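Local coordinates for sulfur oxidation protein soxB (Thermus thermophilus, PDB 2WDD), which hydrolyses the sulfur-sulfur bond of a cysteine S-thiosulfonate in the Sox sulfur oxidation pathway, probably at its pair of bound manganese ions, at residues A237-R241 and L272-I276; F184-I189 and V214-P220; H159-H163 and L260-N264. Where two conformers were deposited one is given. Numbering follows the deposited sequence.

Contact 1. Residues A237-R241 and L272-I276; sequences ALDER and LAERI. With TBU (tertiary-butyl alcohol), chain E.
Residues A237-R241 run from an extended loop into the first turn of helix 240-252, while L272-I276 lead out of helix 266-273, L272 O accepting from both R275 N (2.9 Å) and I276 N (2.7 Å). E240 and I276 set the register, their CA atoms 7.3 Å apart. L238, t,p, points toward the other segment and brings CD1 to 4.1 Å from L272 CD1; L272 is m,t, and both leucines fill the apolar part of the seam. I276 (m,m) places CD1 3.7 Å from E240 O and 4.2 Å from E240 CB. The start of helix 240-252 and the end of helix 266-273 meet here, helices of two successive beta-alpha-beta crossovers before and after strand 257-262; L243 of the first also covers L272 and I276. E240 starts sideways, but with chi1 m and chi2 t its carboxylate reaches across; R275 points toward A237-R241, also m then t, setting CD 3.1 Å and NE 3.6 Å from E240 OE2, the latter a salt bridge near the guanidinium plane. Long charged side chains suit this more exposed side, where carboxylate and guanidinium can meet beyond the leucines. D239 is the N-cap, its OD1 accepting from R242 N; R241 NH1 adds a long, out-of-plane charge contact to D239 OD1 (3.7 Å). Small A237 puts CB 3.2 Å from C2 of a tertiary-butyl alcohol hydrogen-bonded to F236 N.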
loop_
_atom_site.group_PDB
_atom_site.type_symbol
_atom_site.label_atom_id
_atom_site.label_comp_id
_atom_site.label_asym_id
_atom_site.label_seq_id
_atom_site.Cartn_x
_atom_site.Cartn_y
_atom_site.Cartn_z
ATOM N N ALA A 237 -18.045 3.698 7.083
ATOM C CA ALA A 237 -17.821 3.257 8.458
ATOM C C ALA A 237 -17.755 1.752 8.691
ATOM O O ALA A 237 -18.548 0.990 8.140
ATOM C CB ALA A 237 -18.842 3.887 9.400
ATOM N N LEU A 238 -16.802 1.341 9.523
ATOM C CA LEU A 238 -16.684 -0.051 9.923
ATOM C C LEU A 238 -17.955 -0.329 10.731
ATOM O O LEU A 238 -18.268 0.397 11.679
ATOM C CB LEU A 238 -15.447 -0.236 10.811
ATOM C CG LEU A 238 -15.287 -1.582 11.521
ATOM C CD1 LEU A 238 -14.898 -2.662 10.528
ATOM C CD2 LEU A 238 -14.257 -1.477 12.633
ATOM N N ASP A 239 -18.707 -1.340 10.320
ATOM C CA ASP A 239 -19.980 -1.668 10.957
ATOM C C ASP A 239 -20.005 -3.164 11.250
ATOM O O ASP A 239 -20.375 -3.971 10.393
ATOM C CB ASP A 239 -21.123 -1.292 10.011
ATOM C CG ASP A 239 -22.483 -1.283 10.689
ATOM O OD1 ASP A 239 -22.685 -2.046 11.660
ATOM O OD2 ASP A 239 -23.370 -0.548 10.206
ATOM N N GLU A 240 -19.551 -3.530 12.444
ATOM C CA GLU A 240 -19.463 -4.935 12.834
ATOM C C GLU A 240 -20.776 -5.697 12.698
ATOM O O GLU A 240 -20.787 -6.850 12.273
ATOM C CB GLU A 240 -18.900 -5.070 14.246
ATOM C CG GLU A 240 -17.468 -4.576 14.365
ATOM C CD GLU A 240 -16.863 -4.865 15.717
ATOM O OE1 GLU A 240 -17.171 -4.132 16.677
ATOM O OE2 GLU A 240 -16.067 -5.818 15.817
ATOM N N ARG A 241 -21.880 -5.041 13.042
ATOM C CA ARG A 241 -23.202 -5.651 12.931
ATOM C C ARG A 241 -23.512 -6.020 11.486
ATOM O O ARG A 241 -23.878 -7.157 11.187
ATOM C CB ARG A 241 -24.268 -4.677 13.447
ATOM C CG ARG A 241 -25.366 -5.316 14.280
ATOM C CD ARG A 241 -26.582 -4.399 14.360
ATOM N NE ARG A 241 -27.247 -4.278 13.065
ATOM C CZ ARG A 241 -27.077 -3.262 12.224
ATOM N NH1 ARG A 241 -26.270 -2.259 12.544
ATOM N NH2 ARG A 241 -27.718 -3.247 11.063
ATOM N N LEU A 272 -10.948 -8.042 13.883
ATOM C CA LEU A 272 -12.250 -8.530 13.442
ATOM C C LEU A 272 -12.345 -10.052 13.520
ATOM O O LEU A 272 -13.416 -10.599 13.801
ATOM C CB LEU A 272 -12.553 -8.065 12.018
ATOM C CG LEU A 272 -12.801 -6.563 11.858
ATOM C CD1 LEU A 272 -12.925 -6.214 10.380
ATOM C CD2 LEU A 272 -14.063 -6.144 12.624
ATOM N N ALA A 273 -11.229 -10.733 13.271
ATOM C CA ALA A 273 -11.200 -12.191 13.333
ATOM C C ALA A 273 -11.568 -12.683 14.735
ATOM O O ALA A 273 -12.085 -13.789 14.901
ATOM C CB ALA A 273 -9.830 -12.718 12.930
ATOM N N GLU A 274 -11.307 -11.860 15.743
ATOM C CA GLU A 274 -11.618 -12.216 17.126
ATOM C C GLU A 274 -12.985 -11.693 17.555
ATOM O O GLU A 274 -13.418 -11.933 18.678
ATOM C CB GLU A 274 -10.560 -11.647 18.071
ATOM C CG GLU A 274 -9.134 -12.067 17.759
ATOM C CD GLU A 274 -8.146 -11.575 18.799
ATOM O OE1 GLU A 274 -8.278 -10.416 19.245
ATOM O OE2 GLU A 274 -7.243 -12.349 19.176
ATOM N N ARG A 275 -13.653 -10.953 16.676
ATOM C CA ARG A 275 -14.945 -10.351 17.013
ATOM C C ARG A 275 -16.110 -10.865 16.176
ATOM O O ARG A 275 -17.247 -10.930 16.654
ATOM C CB ARG A 275 -14.863 -8.826 16.907
ATOM C CG ARG A 275 -13.852 -8.187 17.851
ATOM C CD ARG A 275 -14.238 -6.753 18.191
ATOM N NE ARG A 275 -13.171 -5.801 17.884
ATOM C CZ ARG A 275 -12.065 -5.657 18.608
ATOM N NH1 ARG A 275 -11.150 -4.763 18.257
ATOM N NH2 ARG A 275 -11.867 -6.415 19.678
ATOM N N ILE A 276 -15.829 -11.193 14.918
ATOM C CA ILE A 276 -16.842 -11.682 13.986
ATOM C C ILE A 276 -16.802 -13.200 13.920
ATOM O O ILE A 276 -15.723 -13.794 13.831
ATOM C CB ILE A 276 -16.604 -11.097 12.568
ATOM C CG1 ILE A 276 -16.497 -9.572 12.616
ATOM C CG2 ILE A 276 -17.673 -11.563 11.585
ATOM C CD1 ILE A 276 -17.805 -8.873 12.933
HETATM O O TBU E . -17.414 7.125 6.543
HETATM C C TBU E . -17.792 7.618 7.850
HETATM C C1 TBU E . -19.290 7.732 7.950
HETATM C C2 TBU E . -17.360 6.726 9.024
HETATM C C3 TBU E . -17.189 9.000 8.037
#

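Contact 2. Residues F184-I189 and V214-P220; sequences FLSYNI and VVGASYP
S218, L185 and G216 bury the most surface here, the S186 and G216 CA atoms only 4.4 Å apart. G216, extended, must lack a side chain: an ideal CB would clash at 2.7 Å with L185 CB. L185 and S186 are also extended, then the chain turns at Y187 and N188 (phi/psi -78/-23 and -98/-11), so that Y187 N donates to G216 O (2.9 Å) and the N188 amide faces the strand. L185, m,t and pointing toward the strand, lays CD1 3.9 Å from V214 CG1. S218 is held by the amide of N188 (chi1 p), able to give and accept: S218 N donates to N188 OD1 (3.0 Å) and N188 ND2 to S218 O (2.9 Å). S218 OG and S186 OG are hydrogen-bonded at 2.6 Å, and S218 OG also meets S162 OG. The loop leaving edge strand 183-184 of one sheet is thus joined to strand 210-217, next to the edge of the facing sheet, in the metallophosphoesterase-like sandwich of the 5'-nucleotidase family, where Y219 stacks on the manganese ligand H286.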
loop_
_atom_site.group_PDB
_atom_site.type_symbol
_atom_site.label_atom_id
_atom_site.label_comp_id
_atom_site.label_asym_id
_atom_site.label_seq_id
_atom_site.Cartn_x
_atom_site.Cartn_y
_atom_site.Cartn_z
ATOM N N PHE A 184 -17.760 -5.669 -8.259
ATOM C CA PHE A 184 -17.288 -4.887 -7.120
ATOM C C PHE A 184 -18.099 -5.251 -5.878
ATOM O O PHE A 184 -19.328 -5.304 -5.932
ATOM C CB PHE A 184 -17.444 -3.384 -7.422
ATOM C CG PHE A 184 -16.852 -2.486 -6.368
ATOM C CD1 PHE A 184 -15.536 -2.073 -6.462
ATOM C CD2 PHE A 184 -17.599 -2.078 -5.275
ATOM C CE1 PHE A 184 -14.965 -1.274 -5.487
ATOM C CE2 PHE A 184 -17.040 -1.277 -4.290
ATOM C CZ PHE A 184 -15.717 -0.874 -4.397
ATOM N N LEU A 185 -17.411 -5.514 -4.771
ATOM C CA LEU A 185 -18.073 -5.876 -3.519
ATOM C C LEU A 185 -17.703 -4.908 -2.403
ATOM O O LEU A 185 -16.563 -4.450 -2.332
ATOM C CB LEU A 185 -17.642 -7.284 -3.077
ATOM C CG LEU A 185 -17.906 -8.442 -4.030
ATOM C CD1 LEU A 185 -17.286 -9.728 -3.486
ATOM C CD2 LEU A 185 -19.412 -8.616 -4.246
ATOM N N SER A 186 -18.646 -4.657 -1.500
ATOM C CA SER A 186 -18.398 -3.863 -0.301
ATOM C C SER A 186 -19.627 -3.875 0.587
ATOM O O SER A 186 -20.690 -3.403 0.181
ATOM C CB SER A 186 -17.994 -2.423 -0.635
ATOM O OG SER A 186 -16.610 -2.337 -0.969
ATOM N N TYR A 187 -19.496 -4.425 1.789
ATOM C CA TYR A 187 -20.622 -4.458 2.718
ATOM C C TYR A 187 -20.789 -3.089 3.377
ATOM O O TYR A 187 -21.874 -2.744 3.861
ATOM C CB TYR A 187 -20.387 -5.517 3.815
ATOM C CG TYR A 187 -19.565 -4.995 4.982
ATOM C CD1 TYR A 187 -20.180 -4.414 6.091
ATOM C CD2 TYR A 187 -18.178 -4.977 4.923
ATOM C CE1 TYR A 187 -19.435 -3.887 7.136
ATOM C CE2 TYR A 187 -17.422 -4.428 5.951
ATOM C CZ TYR A 187 -18.050 -3.894 7.058
ATOM O OH TYR A 187 -17.301 -3.347 8.073
ATOM N N ASN A 188 -19.706 -2.309 3.403
ATOM C CA ASN A 188 -19.671 -1.076 4.173
ATOM C C ASN A 188 -19.916 0.282 3.526
ATOM O O ASN A 188 -20.036 1.274 4.243
ATOM C CB ASN A 188 -18.411 -1.018 5.052
ATOM C CG ASN A 188 -17.122 -1.035 4.243
ATOM O OD1 ASN A 188 -16.980 -1.776 3.262
ATOM N ND2 ASN A 188 -16.168 -0.201 4.653
ATOM N N ILE A 189 -19.950 0.339 2.202
ATOM C CA ILE A 189 -20.174 1.609 1.519
ATOM C C ILE A 189 -21.686 1.792 1.436
ATOM O O ILE A 189 -22.368 1.049 0.734
ATOM C CB ILE A 189 -19.506 1.638 0.139
ATOM C CG1 ILE A 189 -17.988 1.454 0.294
ATOM C CG2 ILE A 189 -19.782 2.976 -0.577
ATOM C CD1 ILE A 189 -17.247 1.256 -1.007
ATOM N N VAL A 214 -17.458 -14.829 -1.103
ATOM C CA VAL A 214 -16.412 -13.806 -1.051
ATOM C C VAL A 214 -17.157 -12.552 -0.590
ATOM O O VAL A 214 -18.058 -12.065 -1.288
ATOM C CB VAL A 214 -15.762 -13.553 -2.422
ATOM C CG1 VAL A 214 -14.730 -12.401 -2.343
ATOM C CG2 VAL A 214 -15.079 -14.805 -2.950
ATOM N N VAL A 215 -16.835 -12.079 0.610
ATOM C CA VAL A 215 -17.440 -10.872 1.174
ATOM C C VAL A 215 -16.415 -9.762 0.982
ATOM O O VAL A 215 -15.221 -9.999 1.147
ATOM C CB VAL A 215 -17.742 -11.053 2.681
ATOM C CG1 VAL A 215 -18.374 -9.788 3.285
ATOM C CG2 VAL A 215 -18.613 -12.294 2.913
ATOM N N GLY A 216 -16.856 -8.563 0.615
ATOM C CA GLY A 216 -15.923 -7.465 0.440
ATOM C C GLY A 216 -16.012 -6.387 1.506
ATOM O O GLY A 216 -17.087 -6.057 2.008
ATOM N N ALA A 217 -14.864 -5.808 1.832
ATOM C CA ALA A 217 -14.805 -4.687 2.769
ATOM C C ALA A 217 -13.850 -3.633 2.233
ATOM O O ALA A 217 -12.697 -3.932 1.934
ATOM C CB ALA A 217 -14.365 -5.135 4.151
ATOM N N SER A 218 -14.360 -2.419 2.043
ATOM C CA SER A 218 -13.521 -1.305 1.606
ATOM C C SER A 218 -12.958 -0.564 2.826
ATOM O O SER A 218 -13.439 -0.714 3.949
ATOM C CB SER A 218 -14.314 -0.351 0.717
ATOM O OG SER A 218 -14.457 -0.901 -0.578
ATOM N N TYR A 219 -11.929 0.247 2.604
ATOM C CA TYR A 219 -11.274 0.958 3.702
ATOM C C TYR A 219 -12.276 1.815 4.465
ATOM O O TYR A 219 -12.959 2.643 3.869
ATOM C CB TYR A 219 -10.171 1.847 3.136
ATOM C CG TYR A 219 -9.281 2.479 4.182
ATOM C CD1 TYR A 219 -8.640 1.708 5.143
ATOM C CD2 TYR A 219 -9.028 3.842 4.159
ATOM C CE1 TYR A 219 -7.810 2.283 6.092
ATOM C CE2 TYR A 219 -8.186 4.427 5.100
ATOM C CZ TYR A 219 -7.573 3.647 6.046
ATOM O OH TYR A 219 -6.726 4.237 6.972
ATOM N N PRO A 220 -12.350 1.653 5.795
ATOM C CA PRO A 220 -13.357 2.404 6.570
ATOM C C PRO A 220 -13.042 3.871 6.834
ATOM O O PRO A 220 -13.919 4.623 7.280
ATOM C CB PRO A 220 -13.422 1.646 7.901
ATOM C CG PRO A 220 -12.133 0.892 7.988
ATOM C CD PRO A 220 -11.746 0.556 6.580
#

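Contact 3. Residues H159-H163 and L260-N264; sequences HMVSH and LLSHN. With MN (manganese (II) ion), chain H.
The dinuclear manganese centre receives two ligands of one ion from this contact: H163 ND1 and H263 NE2, each 2.2 Å from the metal, with a water at 2.1 Å. D132 and H286 complete the coordination of this ion. The touching parts, 159-163 and 261-263, run in nearly the same direction, 12° apart end to end, with S162 and H263 closest in register (CA atoms 6.6 Å apart), and no hydrogen bond joins them. Strands 159-160 and 257-262 belong to different sheets, so the meeting is made face to face by side chains, as in the beta-sandwich core of metallophosphoesterase folds, whose ligands sit on loops at the C-terminal ends of strands. V161 (chi1 m) and L261 (t,p) both point toward the partner and fill the interface with branched apolar groups, V161 CG1 lying 4.0 Å from L261 CG and 3.4 Å from L261 O. H159 CB adds a contact of 4.0 Å to L261 CD2. Beyond the strands both histidines take chi1 t. H163 CB lies over the face of the H263 ring in a CH-pi contact, 3.6 Å from its centroid, while the two rings are oblique at 62°. Imidazole suits these places because its second nitrogen can be held from behind: H163 NE2 pairs with H226 NE2 and H263 ND1 with G130 O. S262 OG, also bonded to D269, accepts from N264 N (3.1 Å), an ST turn that bends the chain after the strand.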
loop_
_atom_site.group_PDB
_atom_site.type_symbol
_atom_site.label_atom_id
_atom_site.label_comp_id
_atom_site.label_asym_id
_atom_site.label_seq_id
_atom_site.Cartn_x
_atom_site.Cartn_y
_atom_site.Cartn_z
ATOM N N HIS A 159 -13.396 -10.141 -8.652
ATOM C CA HIS A 159 -13.885 -9.201 -7.650
ATOM C C HIS A 159 -12.798 -8.222 -7.262
ATOM O O HIS A 159 -11.609 -8.527 -7.365
ATOM C CB HIS A 159 -14.288 -9.924 -6.366
ATOM C CG HIS A 159 -15.450 -10.852 -6.526
ATOM N ND1 HIS A 159 -16.703 -10.414 -6.906
ATOM C CD2 HIS A 159 -15.564 -12.184 -6.308
ATOM C CE1 HIS A 159 -17.533 -11.444 -6.940
ATOM N NE2 HIS A 159 -16.870 -12.526 -6.572
ATOM N N MET A 160 -13.217 -7.061 -6.765
ATOM C CA MET A 160 -12.288 -6.102 -6.192
ATOM C C MET A 160 -13.014 -5.339 -5.097
ATOM O O MET A 160 -14.260 -5.321 -5.038
ATOM C CB MET A 160 -11.718 -5.131 -7.228
ATOM C CG MET A 160 -12.554 -3.879 -7.450
ATOM S SD MET A 160 -11.758 -2.714 -8.651
ATOM C CE MET A 160 -10.586 -1.845 -7.564
ATOM N N VAL A 161 -12.225 -4.768 -4.189
ATOM C CA VAL A 161 -12.716 -3.871 -3.160
ATOM C C VAL A 161 -11.967 -2.545 -3.359
ATOM O O VAL A 161 -11.266 -2.379 -4.371
ATOM C CB VAL A 161 -12.630 -4.441 -1.739
ATOM C CG1 VAL A 161 -13.536 -5.674 -1.623
ATOM C CG2 VAL A 161 -11.195 -4.780 -1.348
ATOM N N SER A 162 -12.111 -1.606 -2.428
ATOM C CA SER A 162 -11.534 -0.294 -2.693
ATOM C C SER A 162 -11.001 0.522 -1.529
ATOM O O SER A 162 -11.302 0.276 -0.371
ATOM C CB SER A 162 -12.612 0.552 -3.375
ATOM O OG SER A 162 -13.601 0.933 -2.422
ATOM N N HIS A 163 -10.234 1.543 -1.904
ATOM C CA HIS A 163 -9.725 2.556 -0.999
ATOM C C HIS A 163 -9.345 3.797 -1.814
ATOM O O HIS A 163 -10.178 4.705 -1.987
ATOM C CB HIS A 163 -8.569 2.074 -0.129
ATOM C CG HIS A 163 -7.890 3.182 0.622
ATOM N ND1 HIS A 163 -6.641 3.041 1.184
ATOM C CD2 HIS A 163 -8.265 4.465 0.856
ATOM C CE1 HIS A 163 -6.278 4.183 1.746
ATOM N NE2 HIS A 163 -7.244 5.067 1.553
ATOM N N LEU A 260 -13.191 -13.123 3.418
ATOM C CA LEU A 260 -13.365 -11.671 3.425
ATOM C C LEU A 260 -12.229 -11.055 2.604
ATOM O O LEU A 260 -11.074 -11.206 2.965
ATOM C CB LEU A 260 -13.325 -11.103 4.851
ATOM C CG LEU A 260 -13.433 -9.570 4.938
ATOM C CD1 LEU A 260 -14.841 -9.121 4.526
ATOM C CD2 LEU A 260 -13.111 -9.080 6.333
ATOM N N LEU A 261 -12.563 -10.409 1.484
ATOM C CA LEU A 261 -11.598 -9.704 0.629
ATOM C C LEU A 261 -11.605 -8.299 1.221
ATOM O O LEU A 261 -12.572 -7.554 1.062
ATOM C CB LEU A 261 -12.114 -9.652 -0.815
ATOM C CG LEU A 261 -11.263 -8.946 -1.874
ATOM C CD1 LEU A 261 -9.862 -9.542 -1.957
ATOM C CD2 LEU A 261 -11.965 -9.050 -3.219
ATOM N N SER A 262 -10.581 -8.002 2.013
ATOM C CA SER A 262 -10.553 -6.799 2.831
ATOM C C SER A 262 -9.569 -5.707 2.462
ATOM O O SER A 262 -8.430 -5.975 2.055
ATOM C CB SER A 262 -10.194 -7.232 4.257
ATOM O OG SER A 262 -10.301 -6.162 5.174
ATOM N N HIS A 263 -9.995 -4.469 2.699
ATOM C CA HIS A 263 -9.100 -3.327 2.590
ATOM C C HIS A 263 -9.168 -2.552 3.909
ATOM O O HIS A 263 -9.048 -1.333 3.921
ATOM C CB HIS A 263 -9.372 -2.413 1.394
ATOM C CG HIS A 263 -8.155 -1.659 0.956
ATOM N ND1 HIS A 263 -7.376 -2.056 -0.113
ATOM C CD2 HIS A 263 -7.523 -0.594 1.509
ATOM C CE1 HIS A 263 -6.328 -1.255 -0.207
ATOM N NE2 HIS A 263 -6.395 -0.359 0.760
ATOM N N ASN A 264 -9.323 -3.275 5.019
ATOM C CA ASN A 264 -9.368 -2.643 6.339
ATOM C C ASN A 264 -7.979 -2.311 6.870
ATOM O O ASN A 264 -7.846 -1.435 7.724
ATOM C CB ASN A 264 -9.982 -3.589 7.392
ATOM C CG ASN A 264 -11.489 -3.728 7.286
ATOM O OD1 ASN A 264 -12.207 -2.761 7.062
ATOM N ND2 ASN A 264 -11.982 -4.936 7.568
HETATM MN MN MN H . -5.156 1.371 1.147
HETATM O O HOH W 1 -3.064 1.076 1.223
#

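From the N terminus, H159-H163 comes first and waits almost a hundred residues for its partner. Within that span F184-I189 meets V214-P220, so contact 2 closes a short, helix-free excursion lying inside the span of contact 3. A237-R241 then opens contact 1 before L260-N264 completes contact 3, and L272-I276 completes contact 1; contacts 1 and 3 therefore cross, whereas 2 and 1 follow in series. Contacts 2 and 3 both bridge the two sheets and share neighbouring strands: V215 O lies 2.7 Å from L261 N, a probable hydrogen bond. Contact 1 joins helices 240-252 and 266-273, which flank the sheet holding strands 210-217 and 257-262, touching contact 2 through L238 and Y187, contact 3 through L272 and N264.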